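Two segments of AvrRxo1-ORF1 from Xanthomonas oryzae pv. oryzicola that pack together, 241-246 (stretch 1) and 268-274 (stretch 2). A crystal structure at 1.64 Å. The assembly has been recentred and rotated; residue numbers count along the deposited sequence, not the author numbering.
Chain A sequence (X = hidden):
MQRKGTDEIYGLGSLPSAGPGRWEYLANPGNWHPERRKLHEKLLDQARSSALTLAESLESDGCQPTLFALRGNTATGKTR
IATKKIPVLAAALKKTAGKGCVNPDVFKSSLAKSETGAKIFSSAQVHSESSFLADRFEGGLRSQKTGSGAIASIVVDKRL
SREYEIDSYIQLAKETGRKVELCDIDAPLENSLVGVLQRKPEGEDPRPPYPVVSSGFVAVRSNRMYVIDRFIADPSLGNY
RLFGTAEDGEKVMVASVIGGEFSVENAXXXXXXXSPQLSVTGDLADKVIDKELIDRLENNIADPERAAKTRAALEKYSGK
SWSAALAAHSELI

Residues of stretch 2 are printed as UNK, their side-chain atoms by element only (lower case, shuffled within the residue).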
# COMPACT_ATOMS: atom_id res chain seq x y z
N ARG A 241 18.53 -14.95 -8.61
CA ARG A 241 18.09 -13.72 -9.27
C ARG A 241 16.61 -13.55 -9.03
O ARG A 241 15.84 -14.52 -9.12
CB ARG A 241 18.35 -13.78 -10.78
CG ARG A 241 19.81 -13.58 -11.15
CD ARG A 241 20.00 -13.77 -12.66
NE ARG A 241 19.89 -15.19 -13.02
CZ ARG A 241 19.59 -15.62 -14.24
NH1 ARG A 241 19.36 -14.74 -15.20
NH2 ARG A 241 19.50 -16.92 -14.48
N LEU A 242 16.20 -12.32 -8.74
CA LEU A 242 14.80 -11.99 -8.50
C LEU A 242 14.35 -11.04 -9.58
O LEU A 242 14.95 -9.99 -9.77
CB LEU A 242 14.65 -11.27 -7.16
CG LEU A 242 13.28 -10.62 -6.88
CD1 LEU A 242 12.14 -11.65 -6.88
CD2 LEU A 242 13.38 -9.93 -5.52
N PHE A 243 13.27 -11.39 -10.28
CA PHE A 243 12.73 -10.51 -11.32
C PHE A 243 11.36 -10.08 -10.89
O PHE A 243 10.58 -10.91 -10.44
CB PHE A 243 12.63 -11.25 -12.66
CG PHE A 243 13.96 -11.63 -13.24
CD1 PHE A 243 14.68 -10.74 -14.02
CD2 PHE A 243 14.51 -12.88 -12.97
CE1 PHE A 243 15.93 -11.11 -14.55
CE2 PHE A 243 15.75 -13.24 -13.50
CZ PHE A 243 16.45 -12.37 -14.27
N GLY A 244 11.07 -8.79 -11.02
CA GLY A 244 9.78 -8.25 -10.65
C GLY A 244 9.17 -7.59 -11.87
O GLY A 244 9.81 -7.51 -12.91
N THR A 245 7.94 -7.12 -11.72
CA THR A 245 7.20 -6.60 -12.86
C THR A 245 7.02 -5.10 -12.75
O THR A 245 6.46 -4.60 -11.77
CB THR A 245 5.83 -7.30 -12.97
OG1 THR A 245 6.03 -8.72 -13.04
CG2 THR A 245 5.08 -6.82 -14.24
N ALA A 246 7.51 -4.37 -13.75
CA ALA A 246 7.33 -2.92 -13.82
C ALA A 246 5.89 -2.58 -14.18
O ALA A 246 5.10 -3.46 -14.50
CB ALA A 246 8.28 -2.33 -14.84
N UNK A 268 13.20 0.15 -5.11
CA UNK A 268 11.77 0.42 -4.97
C UNK A 268 10.96 -0.86 -5.10
O UNK A 268 10.10 -1.16 -4.27
c UNK A 268 9.82 1.69 -6.04
o UNK A 268 8.37 3.42 -6.77
o UNK A 268 10.18 3.05 -7.97
c UNK A 268 9.43 2.80 -7.00
c UNK A 268 11.31 1.38 -6.07
N UNK A 269 11.23 -1.61 -6.16
CA UNK A 269 10.53 -2.87 -6.33
C UNK A 269 10.88 -3.86 -5.22
O UNK A 269 10.02 -4.63 -4.81
c UNK A 269 9.88 -3.05 -8.84
c UNK A 269 8.43 -3.41 -8.51
c UNK A 269 10.80 -3.48 -7.71
c UNK A 269 10.33 -3.72 -10.13
N UNK A 270 12.12 -3.86 -4.75
CA UNK A 270 12.53 -4.82 -3.72
C UNK A 270 11.72 -4.61 -2.45
O UNK A 270 11.26 -5.57 -1.82
c UNK A 270 14.02 -4.66 -3.42
c UNK A 270 15.90 -7.84 -1.17
c UNK A 270 15.01 -8.15 -2.18
c UNK A 270 14.66 -5.79 -2.63
c UNK A 270 16.19 -6.53 -0.89
o UNK A 270 16.52 -8.84 -0.45
c UNK A 270 14.39 -7.12 -2.90
c UNK A 270 15.57 -5.50 -1.62
N UNK A 271 11.54 -3.35 -2.07
CA UNK A 271 10.70 -3.02 -0.92
C UNK A 271 9.27 -3.53 -1.15
O UNK A 271 8.65 -4.10 -0.25
c UNK A 271 9.93 -1.08 0.59
c UNK A 271 10.04 0.40 0.90
c UNK A 271 10.72 -1.50 -0.65
o UNK A 271 10.69 1.13 0.12
o UNK A 271 9.47 0.84 1.93
N UNK A 272 8.77 -3.34 -2.34
CA UNK A 272 7.44 -3.77 -2.60
C UNK A 272 7.18 -5.28 -2.65
O UNK A 272 6.24 -5.77 -2.10
c UNK A 272 4.93 -1.37 -5.67
c UNK A 272 5.57 -3.33 -4.28
n UNK A 272 4.23 -0.99 -4.41
c UNK A 272 5.29 -2.83 -5.68
c UNK A 272 6.94 -3.05 -3.87
N UNK A 273 8.06 -5.99 -3.31
CA UNK A 273 7.76 -7.38 -3.64
C UNK A 273 8.27 -8.38 -2.59
O UNK A 273 8.29 -9.59 -2.82
c UNK A 273 7.61 -6.73 -6.10
c UNK A 273 9.72 -7.86 -5.21
c UNK A 273 10.21 -8.25 -6.62
c UNK A 273 8.20 -7.75 -5.09
N UNK A 274 8.65 -7.85 -1.43
CA UNK A 274 9.00 -8.69 -0.30
C UNK A 274 7.92 -8.63 0.79
O UNK A 274 8.12 -9.12 1.91
o UNK A 274 10.35 -6.87 0.55
c UNK A 274 11.50 -8.60 -0.69
c UNK A 274 10.37 -8.28 0.29

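Position 268 carries three side-chain carbons in a row, the third bearing two oxygens. A carboxylate on a chain of that length is glutamate, E268. Its side chain is out of reach of stretch 1, extended with chi1 and chi2 both t, and an acid suits a partly exposed place that asks for no apolar packing.

Position 269 has four carbons, forked at the second, and its CB points toward the strand. One tip of the fork lies 4.0 Å from T245 O, the other 4.4 Å from G244 C. A fork one carbon beyond CB defines leucine, L269. The strand offers backbone here rather than side chain, and the two methyls, CD2 near T245 O and CD1 near G244 C, lie against it.

At position 270 one carbon leads to a six-carbon ring bearing an oxygen. Its CB points sideways, but the ring reaches nearer the strand, and a ring carbon comes within 4.0 Å of L242 CD2. The leucine methyl meets the ring at its edge, near the ring plane. Such a ring with its oxygen is tyrosine, Y270. An aromatic residue suits this buried place because its ring gives apolar contact while its hydroxyl is hydrogen-bonded elsewhere in the structure.

Position 271 again shows three carbons and a terminal pair of oxygens: glutamate, E271. It is out of reach of the strand; it is buried, and its OE1 is satisfied by a hydrogen bond elsewhere in the structure.

Position 272 has four carbons in a row ending in nitrogen, hence lysine, K272. It makes no contact with stretch 1, and its exposed position suits a charged amine.

Position 273 has four carbons, forked at the first, with one arm two carbons long. Its CB points toward the strand, and the end of the longer arm lies 3.8 Å from L242 CD2 and 4.1 Å from G244 CA. This is isoleucine, I273, whose buried apolar side chain suits a place against L242 and the bare backbone of G244. I273 N donates to L269 O at 2.8 Å, and both side chains point toward the strand.

Position 274 has one carbon carrying an oxygen and a carbon, the mark of threonine, T274. Its OG1 donates to Y270 O at 2.9 Å, engaging a backbone carbonyl near the helix end.

The helix crosses the strand at 92°, so contact is local. No hydrogen bond joins the stretches. L242 packs against Y270 and I273, while G244 leaves room beside its backbone: an ideal CB there would sit just 3.0 Å from I273 CD1. L269 completes the contact along G244 and T245.

Stretch 2, residues 268-274: ELYEKIT
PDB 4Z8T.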